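Local coordinates for 5-carboxymethyl-2-hydroxymuconate semialdehyde dehydrogenase (Thermus thermophilus, PDB 2D4E) that catalyses the NAD-dependent oxidation of 5-carboxymethyl-2-hydroxymuconate semialdehyde to the corresponding carboxylic acid, as a member of the aldehyde dehydrogenase family, at the interface of chains A and B. Coordinates in Å, arbitrary orientation; residue numbers count along the deposited sequence, not the author numbering. Chains: chain A/B, 5-carboxymethyl-2-hydroxymuconate semialdehyde dehydrogenase.

The interface of chains A and B. Residues chain A 512-515; chain B 294, 328, 332, 343.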
# COMPACT_ATOMS: atom_id res chain seq x y z
N LYS A 512 -26.24 -18.37 -20.68
CA LYS A 512 -27.49 -18.23 -21.42
C LYS A 512 -28.70 -18.75 -20.67
O LYS A 512 -28.73 -19.91 -20.26
CB LYS A 512 -27.39 -18.97 -22.76
CG LYS A 512 -26.09 -18.74 -23.52
CD LYS A 512 -25.82 -17.27 -23.71
CE LYS A 512 -24.46 -17.04 -24.35
NZ LYS A 512 -24.02 -15.63 -24.18
N PHE A 513 -29.71 -17.90 -20.51
CA PHE A 513 -30.95 -18.26 -19.83
C PHE A 513 -32.12 -17.95 -20.75
O PHE A 513 -32.14 -16.92 -21.41
CB PHE A 513 -31.10 -17.45 -18.53
CG PHE A 513 -30.73 -18.21 -17.28
CD1 PHE A 513 -29.58 -19.00 -17.24
CD2 PHE A 513 -31.52 -18.11 -16.14
CE1 PHE A 513 -29.22 -19.67 -16.07
CE2 PHE A 513 -31.17 -18.78 -14.97
CZ PHE A 513 -30.01 -19.56 -14.93
N GLY A 514 -33.09 -18.86 -20.78
CA GLY A 514 -34.25 -18.64 -21.62
C GLY A 514 -33.91 -18.66 -23.09
O GLY A 514 -34.47 -17.92 -23.89
N LYS A 515 -32.96 -19.53 -23.45
CA LYS A 515 -32.54 -19.65 -24.84
C LYS A 515 -33.37 -20.71 -25.57
O LYS A 515 -33.60 -20.54 -26.78
CB LYS A 515 -31.06 -20.02 -24.90
CG LYS A 515 -30.28 -19.17 -25.89
CD LYS A 515 -30.34 -17.70 -25.52
CE LYS A 515 -29.72 -16.83 -26.60
NZ LYS A 515 -28.29 -17.18 -26.83
OXT LYS A 515 -33.77 -21.70 -24.91
N VAL B 294 -31.01 -10.77 -18.47
CA VAL B 294 -31.87 -11.92 -18.21
C VAL B 294 -31.27 -12.76 -17.09
O VAL B 294 -31.96 -13.13 -16.14
CB VAL B 294 -32.04 -12.78 -19.49
CG1 VAL B 294 -32.68 -14.12 -19.15
CG2 VAL B 294 -32.90 -12.03 -20.49
N ARG B 328 -37.44 -13.78 -23.68
CA ARG B 328 -36.42 -14.61 -23.04
C ARG B 328 -36.97 -15.12 -21.71
O ARG B 328 -36.81 -16.30 -21.37
CB ARG B 328 -35.13 -13.79 -22.82
CG ARG B 328 -34.34 -13.57 -24.10
CD ARG B 328 -33.71 -14.87 -24.57
NE ARG B 328 -32.61 -15.26 -23.69
CZ ARG B 328 -31.36 -14.82 -23.80
NH1 ARG B 328 -31.04 -13.97 -24.77
NH2 ARG B 328 -30.44 -15.18 -22.91
N ILE B 332 -37.70 -19.13 -20.29
CA ILE B 332 -36.91 -19.64 -19.17
C ILE B 332 -37.39 -21.03 -18.79
O ILE B 332 -38.59 -21.27 -18.69
CB ILE B 332 -37.06 -18.73 -17.93
CG1 ILE B 332 -36.42 -17.36 -18.20
CG2 ILE B 332 -36.43 -19.39 -16.72
CD1 ILE B 332 -34.92 -17.37 -18.26
N GLU B 343 -33.45 -23.78 -15.15
CA GLU B 343 -32.85 -22.44 -15.03
C GLU B 343 -33.42 -21.68 -13.84
O GLU B 343 -32.70 -20.91 -13.20
CB GLU B 343 -33.07 -21.66 -16.33
CG GLU B 343 -32.26 -22.22 -17.49
CD GLU B 343 -32.69 -21.72 -18.85
OE1 GLU B 343 -32.02 -22.08 -19.84
OE2 GLU B 343 -33.69 -20.98 -18.95
O HOH W 1 -31.22 -21.28 -22.14
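A:Phe513 and B:Arg328 meet where the last residues of one aldehyde dehydrogenase subunit, running on past its strand 496-504, lie against the neighbouring copy. The two chains are related by a two-fold axis, so the same tail grip recurs with the chains exchanged, and it probably helps hold the dimer together.

Hydrogen bonds come first. B:Arg328, on helix 315-330, turns its guanidinium side-on to the backbone carbonyl of A:Phe513, and both NE and NH2 donate to that one oxygen. B:Arg328 NE lies 2.9 Å from A:Phe513 O and sits in the carbonyl plane, whereas NH2 is tilted 23° from it. Bends at chi2 and chi3 (chi2 -70°) fold the arginine chain round to present this edge. A:Gly514 N, next along the tail, donates to the carboxylate oxygen OE2 of B:Glu343 at 2.9 Å, approaching from above the carboxylate plane. The other oxygen, B:Glu343 OE1, holds water 1 at 2.6 Å, and that water also bonds the backbone N of A:Lys515, so the one carboxylate serves two successive amides, one directly and one through water.

Packing fills in around these bonds. A:Lys515 drapes its aliphatic chain across a guanidinium face, with A:Lys515 CD 3.5 Å from B:Arg328 CZ and over the centre of the group; its NZ is carried beyond, and the two charged ends do not touch. With alanine at B:Arg328, the A:Phe513 carbonyl would probably lose its paired donors and the A:Lys515 methylenes the flat surface they cover. The A:Phe513 ring and the B:Glu343 carboxylate are nearly parallel, 11° apart, while B:Glu343 CB makes a CH-pi contact toward the rim of one ring face, 3.9 Å from the ring centroid. B:Val294 CG1 touches A:Phe513 CB at 3.7 Å, and B:Ile332 brings its terminal methyl CD1 against both that CB and A:Gly514 CA.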